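Local atomic coordinates of halogenase (Chondromyces crocatus, PDB entry 3E1T), a protein that binds FAD and is a flavin-dependent halogenase of the chondrochloren pathway, probably installing the chlorine of that myxobacterial natural product. Residues Q176-R181 with N290-K295; V182-F187 with D285-N290; Y351-G356 with H474-G479. All blocks are in the same frame, centred on the assembly; numbering follows the deposited sequence.

Contact 1: residues Q176-R181 with N290-K295; sequences QAVGER and NTSFWK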
loop_
_atom_site.group_PDB
_atom_site.type_symbol
_atom_site.label_atom_id
_atom_site.label_comp_id
_atom_site.label_asym_id
_atom_site.label_seq_id
_atom_site.Cartn_x
_atom_site.Cartn_y
_atom_site.Cartn_z
ATOM N N GLN A 176 4.189 18.236 -1.005
ATOM C CA GLN A 176 3.683 19.344 -1.830
ATOM C C GLN A 176 4.786 20.094 -2.593
ATOM O O GLN A 176 4.513 20.831 -3.542
ATOM C CB GLN A 176 2.832 20.317 -1.005
ATOM C CG GLN A 176 3.632 21.234 -0.098
ATOM C CD GLN A 176 4.157 20.531 1.135
ATOM O OE1 GLN A 176 3.762 19.400 1.441
ATOM N NE2 GLN A 176 5.055 21.204 1.863
ATOM N N ALA A 177 6.032 19.875 -2.194
ATOM C CA ALA A 177 7.172 20.398 -2.924
ATOM C C ALA A 177 7.340 19.711 -4.280
ATOM O O ALA A 177 7.947 20.283 -5.184
ATOM C CB ALA A 177 8.437 20.273 -2.093
ATOM N N VAL A 178 6.805 18.494 -4.434
ATOM C CA VAL A 178 6.901 17.782 -5.718
ATOM C C VAL A 178 5.617 17.874 -6.570
ATOM O O VAL A 178 5.685 18.104 -7.788
ATOM C CB VAL A 178 7.313 16.290 -5.539
ATOM C CG1 VAL A 178 7.198 15.542 -6.836
ATOM C CG2 VAL A 178 8.741 16.173 -5.001
ATOM N N GLY A 179 4.462 17.669 -5.946
ATOM C CA GLY A 179 3.191 17.647 -6.675
ATOM C C GLY A 179 1.992 17.850 -5.777
ATOM O O GLY A 179 2.148 17.981 -4.556
ATOM N N GLU A 180 0.802 17.894 -6.377
ATOM C CA GLU A 180 -0.444 18.021 -5.627
ATOM C C GLU A 180 -1.020 16.620 -5.360
ATOM O O GLU A 180 -1.075 15.786 -6.250
ATOM C CB GLU A 180 -1.455 18.866 -6.420
ATOM C CG GLU A 180 -2.806 19.057 -5.722
ATOM C CD GLU A 180 -3.943 19.454 -6.666
ATOM O OE1 GLU A 180 -3.680 19.794 -7.845
ATOM O OE2 GLU A 180 -5.119 19.405 -6.219
ATOM N N ARG A 181 -1.447 16.364 -4.135
ATOM C CA ARG A 181 -2.109 15.092 -3.854
ATOM C C ARG A 181 -3.579 15.220 -4.298
ATOM O O ARG A 181 -4.255 16.191 -3.956
ATOM C CB ARG A 181 -1.978 14.743 -2.372
ATOM C CG ARG A 181 -2.795 13.564 -1.937
ATOM C CD ARG A 181 -2.781 13.435 -0.439
ATOM N NE ARG A 181 -1.488 12.942 0.032
ATOM C CZ ARG A 181 -1.261 12.514 1.267
ATOM N NH1 ARG A 181 -2.235 12.526 2.172
ATOM N NH2 ARG A 181 -0.061 12.075 1.597
ATOM N N ASN A 290 -0.410 11.523 -6.465
ATOM C CA ASN A 290 0.187 12.830 -6.690
ATOM C C ASN A 290 0.312 13.165 -8.170
ATOM O O ASN A 290 0.480 12.270 -9.001
ATOM C CB ASN A 290 1.538 12.913 -5.974
ATOM C CG ASN A 290 1.403 13.417 -4.546
ATOM O OD1 ASN A 290 1.586 14.602 -4.288
ATOM N ND2 ASN A 290 1.050 12.520 -3.609
ATOM N N THR A 291 0.221 14.456 -8.507
ATOM C CA THR A 291 0.368 14.910 -9.903
ATOM C C THR A 291 1.769 14.693 -10.458
ATOM O O THR A 291 1.972 14.697 -11.680
ATOM C CB THR A 291 -0.022 16.403 -10.094
ATOM O OG1 THR A 291 0.662 17.202 -9.127
ATOM C CG2 THR A 291 -1.532 16.589 -9.909
ATOM N N SER A 292 2.732 14.493 -9.562
ATOM C CA SER A 292 4.115 14.221 -9.947
ATOM C C SER A 292 4.796 13.433 -8.845
ATOM O O SER A 292 4.493 13.641 -7.668
ATOM C CB SER A 292 4.879 15.532 -10.182
ATOM O OG SER A 292 6.183 15.269 -10.708
ATOM N N PHE A 293 5.694 12.529 -9.233
ATOM C CA PHE A 293 6.471 11.725 -8.268
ATOM C C PHE A 293 7.931 12.179 -8.133
ATOM O O PHE A 293 8.661 11.667 -7.281
ATOM C CB PHE A 293 6.447 10.227 -8.616
ATOM C CG PHE A 293 5.069 9.597 -8.595
ATOM C CD1 PHE A 293 4.034 10.131 -7.826
ATOM C CD2 PHE A 293 4.824 8.432 -9.318
ATOM C CE1 PHE A 293 2.764 9.529 -7.806
ATOM C CE2 PHE A 293 3.557 7.838 -9.307
ATOM C CZ PHE A 293 2.535 8.387 -8.541
ATOM N N TRP A 294 8.352 13.132 -8.966
ATOM C CA TRP A 294 9.693 13.729 -8.839
ATOM C C TRP A 294 9.738 15.155 -9.410
ATOM O O TRP A 294 8.868 15.554 -10.194
ATOM C CB TRP A 294 10.737 12.852 -9.531
ATOM C CG TRP A 294 10.676 12.928 -11.013
ATOM C CD1 TRP A 294 9.744 12.351 -11.826
ATOM C CD2 TRP A 294 11.587 13.626 -11.876
ATOM N NE1 TRP A 294 10.019 12.643 -13.140
ATOM C CE2 TRP A 294 11.146 13.422 -13.200
ATOM C CE3 TRP A 294 12.742 14.388 -11.658
ATOM C CZ2 TRP A 294 11.813 13.967 -14.306
ATOM C CZ3 TRP A 294 13.408 14.923 -12.761
ATOM C CH2 TRP A 294 12.936 14.716 -14.063
ATOM N N LYS A 295 10.740 15.935 -9.025
ATOM C CA LYS A 295 10.900 17.246 -9.681
ATOM C C LYS A 295 12.315 17.510 -10.204
ATOM O O LYS A 295 12.564 17.389 -11.412
ATOM C CB LYS A 295 10.331 18.398 -8.831
ATOM C CG LYS A 295 10.965 18.580 -7.472
ATOM C CD LYS A 295 10.653 19.963 -6.881
ATOM C CE LYS A 295 10.719 21.076 -7.937
ATOM N NZ LYS A 295 10.873 22.448 -7.354
HETATM O O HOH W 1 7.039 18.054 -10.042
HETATM O O HOH W 2 1.684 16.551 -2.262
HETATM O O HOH W 3 1.517 13.003 -0.658
#
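Glu180 and Thr291 hold together a surface contact between two loop segments, 176-181 and 290-295, where the chain runs into strand 181-183 and out of strand 288-290 in a small antiparallel sheet. The sheet reaches this contact through its end pair, Arg181 with Asn290, an antiparallel non-hydrogen-bonded pair with CA atoms 4.3 Å apart. Beyond it a side chain takes over: Glu180 N donates to Thr291 OG1 (2.8 Å, 163° at the hydrogen), while Thr291 N returns a bond to Glu180 O. The hydroxyl is in place because chi1 of 51° sets Thr291 OG1 between its own backbone N and carbonyl carbon, the crowded position. Glu180 O also receives a CA-H...O contact from Asn290 CA at 3.2 Å.

Two waters use the two ends of the Asn290 amide. One donates to both Asn290 OD1 and Gly179 O; the other accepts from Asn290 ND2 and from Arg181 NH2, lying at the edge of the guanidinium in its plane. Ala305 O and Asn170 O are further acceptors for the Asn290 and Arg181 side chains, respectively.

At the far end aliphatic groups lie against polar backbone. Val178 CG1 rests 3.4 Å from Ser292 O and equally close to Trp294 N, and Lys295 passes Ala177 O with CD at 3.2 Å; Val178 CG2 and Lys295 CG, 4.1 Å apart, add a carbon-carbon contact. A third water donates to Val178 O and Trp294 O. Direct bonds therefore concentrate on one residue pair, while waters join like with like, two between acceptors and one between donors, which could not bond directly.

Contact 2: residues V182-F187 with D285-N290; sequences VYSRFF and DYSYCN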
loop_
_atom_site.group_PDB
_atom_site.type_symbol
_atom_site.label_atom_id
_atom_site.label_comp_id
_atom_site.label_asym_id
_atom_site.label_seq_id
_atom_site.Cartn_x
_atom_site.Cartn_y
_atom_site.Cartn_z
ATOM N N VAL A 182 -4.030 14.263 -5.100
ATOM C CA VAL A 182 -5.390 14.250 -5.647
ATOM C C VAL A 182 -6.113 13.001 -5.119
ATOM O O VAL A 182 -5.655 11.898 -5.341
ATOM C CB VAL A 182 -5.345 14.241 -7.210
ATOM C CG1 VAL A 182 -6.724 14.044 -7.817
ATOM C CG2 VAL A 182 -4.723 15.564 -7.742
ATOM N N TYR A 183 -7.211 13.196 -4.390
ATOM C CA TYR A 183 -7.972 12.098 -3.811
ATOM C C TYR A 183 -8.892 11.410 -4.821
ATOM O O TYR A 183 -9.498 12.063 -5.664
ATOM C CB TYR A 183 -8.757 12.577 -2.573
ATOM C CG TYR A 183 -7.846 13.080 -1.486
ATOM C CD1 TYR A 183 -7.328 12.206 -0.531
ATOM C CD2 TYR A 183 -7.468 14.424 -1.429
ATOM C CE1 TYR A 183 -6.466 12.658 0.474
ATOM C CE2 TYR A 183 -6.604 14.889 -0.418
ATOM C CZ TYR A 183 -6.109 13.993 0.520
ATOM O OH TYR A 183 -5.266 14.421 1.517
ATOM N N SER A 184 -8.952 10.084 -4.741
ATOM C CA SER A 184 -9.903 9.284 -5.504
ATOM C C SER A 184 -11.292 9.436 -4.930
ATOM O O SER A 184 -11.474 9.321 -3.721
ATOM C CB SER A 184 -9.533 7.811 -5.425
ATOM O OG SER A 184 -10.602 7.000 -5.914
ATOM N N ARG A 185 -12.276 9.654 -5.799
ATOM C CA ARG A 185 -13.674 9.691 -5.350
ATOM C C ARG A 185 -14.296 8.288 -5.182
ATOM O O ARG A 185 -15.306 8.120 -4.495
ATOM C CB ARG A 185 -14.511 10.573 -6.280
ATOM C CG ARG A 185 -14.035 12.010 -6.280
ATOM C CD ARG A 185 -14.951 12.953 -7.063
ATOM N NE ARG A 185 -14.162 13.974 -7.762
ATOM C CZ ARG A 185 -13.607 15.048 -7.198
ATOM N NH1 ARG A 185 -13.744 15.288 -5.895
ATOM N NH2 ARG A 185 -12.904 15.894 -7.948
ATOM N N PHE A 186 -13.678 7.283 -5.787
ATOM C CA PHE A 186 -14.165 5.908 -5.679
ATOM C C PHE A 186 -13.885 5.293 -4.314
ATOM O O PHE A 186 -14.781 4.750 -3.688
ATOM C CB PHE A 186 -13.568 5.022 -6.773
ATOM C CG PHE A 186 -14.244 3.674 -6.887
ATOM C CD1 PHE A 186 -15.403 3.531 -7.640
ATOM C CD2 PHE A 186 -13.738 2.564 -6.210
ATOM C CE1 PHE A 186 -16.046 2.290 -7.731
ATOM C CE2 PHE A 186 -14.367 1.325 -6.281
ATOM C CZ PHE A 186 -15.528 1.187 -7.052
ATOM N N PHE A 187 -12.624 5.348 -3.880
ATOM C CA PHE A 187 -12.207 4.745 -2.622
ATOM C C PHE A 187 -12.353 5.730 -1.462
ATOM O O PHE A 187 -11.417 5.963 -0.700
ATOM C CB PHE A 187 -10.769 4.212 -2.741
ATOM C CG PHE A 187 -10.595 3.181 -3.834
ATOM C CD1 PHE A 187 -11.028 1.872 -3.648
ATOM C CD2 PHE A 187 -10.039 3.531 -5.049
ATOM C CE1 PHE A 187 -10.889 0.923 -4.656
ATOM C CE2 PHE A 187 -9.878 2.591 -6.059
ATOM C CZ PHE A 187 -10.298 1.270 -5.845
ATOM N N ASP A 285 -9.444 9.153 4.179
ATOM C CA ASP A 285 -8.844 9.901 3.076
ATOM C C ASP A 285 -7.474 9.319 2.717
ATOM O O ASP A 285 -6.515 10.064 2.504
ATOM C CB ASP A 285 -8.720 11.407 3.446
ATOM C CG ASP A 285 -10.069 12.081 3.635
ATOM O OD1 ASP A 285 -10.971 11.846 2.810
ATOM O OD2 ASP A 285 -10.233 12.850 4.614
ATOM N N TYR A 286 -7.390 7.985 2.658
ATOM C CA TYR A 286 -6.144 7.299 2.351
ATOM C C TYR A 286 -5.923 7.021 0.869
ATOM O O TYR A 286 -4.814 6.631 0.486
ATOM C CB TYR A 286 -6.044 5.981 3.138
ATOM C CG TYR A 286 -7.201 5.008 2.912
ATOM C CD1 TYR A 286 -7.412 4.398 1.667
ATOM C CD2 TYR A 286 -8.068 4.686 3.955
ATOM C CE1 TYR A 286 -8.481 3.494 1.469
ATOM C CE2 TYR A 286 -9.130 3.783 3.772
ATOM C CZ TYR A 286 -9.331 3.200 2.536
ATOM O OH TYR A 286 -10.369 2.297 2.378
ATOM N N SER A 287 -6.945 7.201 0.033
ATOM C CA SER A 287 -6.788 6.878 -1.400
ATOM C C SER A 287 -6.502 8.124 -2.237
ATOM O O SER A 287 -7.317 9.026 -2.284
ATOM C CB SER A 287 -8.012 6.158 -1.963
ATOM O OG SER A 287 -7.723 5.654 -3.274
ATOM N N TYR A 288 -5.347 8.162 -2.891
ATOM C CA TYR A 288 -4.895 9.380 -3.588
ATOM C C TYR A 288 -3.718 9.073 -4.487
ATOM O O TYR A 288 -3.097 8.019 -4.372
ATOM C CB TYR A 288 -4.492 10.487 -2.587
ATOM C CG TYR A 288 -3.515 10.015 -1.544
ATOM C CD1 TYR A 288 -2.178 9.816 -1.860
ATOM C CD2 TYR A 288 -3.939 9.745 -0.234
ATOM C CE1 TYR A 288 -1.274 9.355 -0.908
ATOM C CE2 TYR A 288 -3.038 9.284 0.727
ATOM C CZ TYR A 288 -1.707 9.086 0.370
ATOM O OH TYR A 288 -0.807 8.617 1.297
ATOM N N CYS A 289 -3.418 10.010 -5.375
ATOM C CA CYS A 289 -2.231 9.943 -6.206
ATOM C C CYS A 289 -1.725 11.372 -6.348
ATOM O O CYS A 289 -2.504 12.321 -6.336
ATOM C CB CYS A 289 -2.548 9.334 -7.572
ATOM S SG CYS A 289 -1.108 8.950 -8.626
ATOM N N ASN A 290 -0.410 11.523 -6.465
ATOM C CA ASN A 290 0.187 12.830 -6.690
ATOM C C ASN A 290 0.312 13.165 -8.170
ATOM O O ASN A 290 0.480 12.270 -9.001
ATOM C CB ASN A 290 1.538 12.913 -5.974
ATOM C CG ASN A 290 1.403 13.417 -4.546
ATOM O OD1 ASN A 290 1.586 14.602 -4.288
ATOM N ND2 ASN A 290 1.050 12.520 -3.609
HETATM O O HOH W 4 -9.911 9.339 -0.926
HETATM O O HOH W 5 -9.918 7.037 1.601
#
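Val182 and Cys289 supply two of the three main-chain hydrogen bonds of this contact, as an antiparallel pair in the three-stranded sheet formed by 181-183, 288-290 and 306-307. Val182 N reaches Cys289 O at 2.8 Å and Cys289 N reaches Val182 O at 2.9 Å. The next pair, Tyr183 with Tyr288, is non-hydrogen-bonded, with CA atoms 4.1 Å apart. Past it Ser184 N donates to Ser287 O at 3.1 Å, from above the carbonyl plane, 44° out of it.

Among the aromatic contacts, Tyr183 and Tyr288 lie side by side and point the same way, their planes at 80° in an oblique pairing; Tyr183 CD1 meets Tyr288 CB at 3.9 Å. Asp285 O comes to the edge of the Tyr183 ring, 3.3 Å from CE1. On the segment beyond the strand, Phe187 CB packs on Ser287 OG at 3.4 Å.

Water adds a link: one accepts from Tyr286 N, lies 2.9 Å from Phe187 O, and sits over the centre of one face of the Tyr286 ring.

Most polar side-chain ends are committed outward: Ser287 OG to Val308 O, Tyr288 OH to Asp303 O, Ser184 OG to Tyr359 OH. Tyr286 OH is hydrogen-bonded to Asp309 OD1. The segments are thus joined mainly through their backbones, while the side-chain hydroxyls bind neighbouring parts of the chain, and Tyr286 comes within about 4 Å of FAD.

Contact 3: residues Y351-G356 with H474-G479; sequences YRREYG and HLAMFG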
loop_
_atom_site.group_PDB
_atom_site.type_symbol
_atom_site.label_atom_id
_atom_site.label_comp_id
_atom_site.label_asym_id
_atom_site.label_seq_id
_atom_site.Cartn_x
_atom_site.Cartn_y
_atom_site.Cartn_z
ATOM N N TYR A 351 6.126 3.101 -11.896
ATOM C CA TYR A 351 5.362 3.216 -10.653
ATOM C C TYR A 351 3.863 3.427 -10.944
ATOM O O TYR A 351 3.010 2.769 -10.340
ATOM C CB TYR A 351 5.938 4.367 -9.816
ATOM C CG TYR A 351 5.484 4.490 -8.346
ATOM C CD1 TYR A 351 4.694 3.522 -7.719
ATOM C CD2 TYR A 351 5.900 5.576 -7.584
ATOM C CE1 TYR A 351 4.310 3.655 -6.372
ATOM C CE2 TYR A 351 5.514 5.730 -6.243
ATOM C CZ TYR A 351 4.733 4.762 -5.642
ATOM O OH TYR A 351 4.380 4.918 -4.317
ATOM N N ARG A 352 3.558 4.351 -11.848
ATOM C CA ARG A 352 2.182 4.634 -12.254
ATOM C C ARG A 352 1.545 3.399 -12.917
ATOM O O ARG A 352 0.344 3.166 -12.780
ATOM C CB ARG A 352 2.131 5.824 -13.220
ATOM C CG ARG A 352 2.336 7.174 -12.555
ATOM C CD ARG A 352 2.093 8.380 -13.486
ATOM N NE ARG A 352 2.327 9.608 -12.729
ATOM C CZ ARG A 352 1.463 10.153 -11.873
ATOM N NH1 ARG A 352 0.256 9.622 -11.698
ATOM N NH2 ARG A 352 1.797 11.251 -11.201
ATOM N N ARG A 353 2.357 2.615 -13.625
ATOM C CA ARG A 353 1.873 1.392 -14.262
ATOM C C ARG A 353 1.413 0.379 -13.223
ATOM O O ARG A 353 0.327 -0.186 -13.363
ATOM C CB ARG A 353 2.927 0.780 -15.183
ATOM C CG ARG A 353 3.024 1.502 -16.490
ATOM C CD ARG A 353 4.304 1.195 -17.256
ATOM N NE ARG A 353 4.261 -0.082 -17.965
ATOM C CZ ARG A 353 3.600 -0.306 -19.101
ATOM N NH1 ARG A 353 2.877 0.649 -19.671
ATOM N NH2 ARG A 353 3.646 -1.502 -19.666
ATOM N N GLU A 354 2.222 0.169 -12.181
ATOM C CA GLU A 354 1.884 -0.797 -11.144
ATOM C C GLU A 354 0.729 -0.301 -10.251
ATOM O O GLU A 354 -0.164 -1.080 -9.898
ATOM C CB GLU A 354 3.120 -1.162 -10.311
ATOM C CG GLU A 354 2.893 -2.267 -9.265
ATOM C CD GLU A 354 2.740 -3.697 -9.855
ATOM O OE1 GLU A 354 2.826 -3.902 -11.093
ATOM O OE2 GLU A 354 2.537 -4.623 -9.050
ATOM N N TYR A 355 0.763 0.983 -9.894
ATOM C CA TYR A 355 -0.328 1.630 -9.154
ATOM C C TYR A 355 -1.646 1.563 -9.943
ATOM O O TYR A 355 -2.698 1.246 -9.371
ATOM C CB TYR A 355 0.034 3.086 -8.820
ATOM C CG TYR A 355 -1.125 3.966 -8.399
ATOM C CD1 TYR A 355 -1.575 3.988 -7.072
ATOM C CD2 TYR A 355 -1.758 4.801 -9.325
ATOM C CE1 TYR A 355 -2.648 4.818 -6.688
ATOM C CE2 TYR A 355 -2.831 5.623 -8.952
ATOM C CZ TYR A 355 -3.264 5.618 -7.643
ATOM O OH TYR A 355 -4.299 6.436 -7.292
ATOM N N GLY A 356 -1.566 1.870 -11.239
ATOM C CA GLY A 356 -2.700 1.812 -12.171
ATOM C C GLY A 356 -3.313 0.430 -12.335
ATOM O O GLY A 356 -4.546 0.281 -12.391
ATOM N N HIS A 474 -2.918 7.347 -18.134
ATOM C CA HIS A 474 -3.098 6.847 -19.500
ATOM C C HIS A 474 -1.759 6.814 -20.226
ATOM O O HIS A 474 -1.422 5.815 -20.828
ATOM C CB HIS A 474 -4.120 7.668 -20.296
ATOM C CG HIS A 474 -4.478 7.057 -21.621
ATOM N ND1 HIS A 474 -3.657 7.140 -22.725
ATOM C CD2 HIS A 474 -5.554 6.328 -22.007
ATOM C CE1 HIS A 474 -4.214 6.499 -23.739
ATOM N NE2 HIS A 474 -5.365 5.996 -23.330
ATOM N N LEU A 475 -0.996 7.898 -20.149
ATOM C CA LEU A 475 0.331 7.960 -20.783
ATOM C C LEU A 475 1.267 6.840 -20.289
ATOM O O LEU A 475 1.941 6.177 -21.085
ATOM C CB LEU A 475 0.948 9.348 -20.560
ATOM C CG LEU A 475 1.843 9.978 -21.639
ATOM C CD1 LEU A 475 1.311 9.759 -23.070
ATOM C CD2 LEU A 475 2.046 11.472 -21.352
ATOM N N ALA A 476 1.284 6.617 -18.975
ATOM C CA ALA A 476 2.157 5.606 -18.370
ATOM C C ALA A 476 1.742 4.177 -18.724
ATOM O O ALA A 476 2.591 3.333 -19.003
ATOM C CB ALA A 476 2.209 5.784 -16.856
ATOM N N MET A 477 0.438 3.915 -18.716
ATOM C CA MET A 477 -0.076 2.569 -18.965
ATOM C C MET A 477 -0.355 2.343 -20.447
ATOM O O MET A 477 -0.236 1.228 -20.930
ATOM C CB MET A 477 -1.356 2.326 -18.168
ATOM C CG MET A 477 -1.232 2.581 -16.672
ATOM S SD MET A 477 -2.791 2.401 -15.773
ATOM C CE MET A 477 -3.052 0.623 -15.888
ATOM N N PHE A 478 -0.692 3.427 -21.145
ATOM C CA PHE A 478 -1.305 3.415 -22.482
ATOM C C PHE A 478 -2.622 2.633 -22.522
ATOM O O PHE A 478 -2.917 1.921 -23.480
ATOM C CB PHE A 478 -0.302 3.033 -23.581
ATOM C CG PHE A 478 0.510 4.197 -24.068
ATOM C CD1 PHE A 478 -0.101 5.243 -24.759
ATOM C CD2 PHE A 478 1.872 4.273 -23.812
ATOM C CE1 PHE A 478 0.637 6.340 -25.207
ATOM C CE2 PHE A 478 2.621 5.360 -24.254
ATOM C CZ PHE A 478 2.006 6.398 -24.952
ATOM N N GLY A 479 -3.411 2.815 -21.462
ATOM C CA GLY A 479 -4.635 2.067 -21.227
ATOM C C GLY A 479 -4.338 0.621 -20.886
ATOM O O GLY A 479 -4.098 -0.190 -21.780
#
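Arg353 and Met477 reach across from neighbouring helices by way of bent side chains. In Arg353 the chain is extended at chi2 but turns at chi3 (79°), which sets NE off the line of the aliphatic chain; the guanidinium beyond it meets the end of helix 467-477. Met477 is extended at chi2 and bends at chi3 (69°), which places CE against Gly356.

One clear hydrogen bond carries the polar part of the contact. Arg353 NH1 donates to Ala476 O at 2.8 Å, and the evidence for a well-formed bond is consistent: the angle at the hydrogen is 162°, the donor lies in the carbonyl plane on a lone pair, and the oxygen is almost in the guanidinium plane. The same oxygen is close to the aliphatic part of the arginine, with Arg353 CG at 3.1 Å. Ala476 O is thus approached by both the charged end and the stem of one side chain. This carbonyl lies in the last turn of its helix, whose negative dipole end would be expected to favour a cationic partner.

Apolar contacts accompany the bond. Arg352 CB touches Ala476 CB at 3.6 Å. Met477 SD lies 3.7 Å from Gly356 CA and Met477 CE lies 3.6 Å from Gly356 C; a CB on this glycine would stand 2.3 Å from SD, so the sulfur occupies the place a side chain would take. The backbones come nearest at Arg353 and Met477, CA to CA 5.2 Å.

Arg352 O also accepts from Gln473 NE2, a second polar link between helices 340-368 and 467-477. On its other sides helix 340-368 meets helix 315-333 through Tyr351 and Glu354, and strands 288-290 and 306-307 through Tyr351, Arg352 and Tyr355.

Contacts 1 and 2 are successive parts of one strand pairing: they share Asn290, their centres are 14 Å apart, and the segments of contact 2 fall between those of contact 1 along the chain. Contact 3 follows later in sequence, its centre about 16 Å from each of the others, and joins helix 340-368 to helix 467-477. Arg352 ties the three together, since its NH2 lies 2.8 Å from Asn290 O, a probable hydrogen bond, and its chain packs on Phe293 and Cys289. Helix 340-368 thus packs on strands 288-290 and 306-307, and the loop leading into strand 288-290 carries Tyr286 toward FAD.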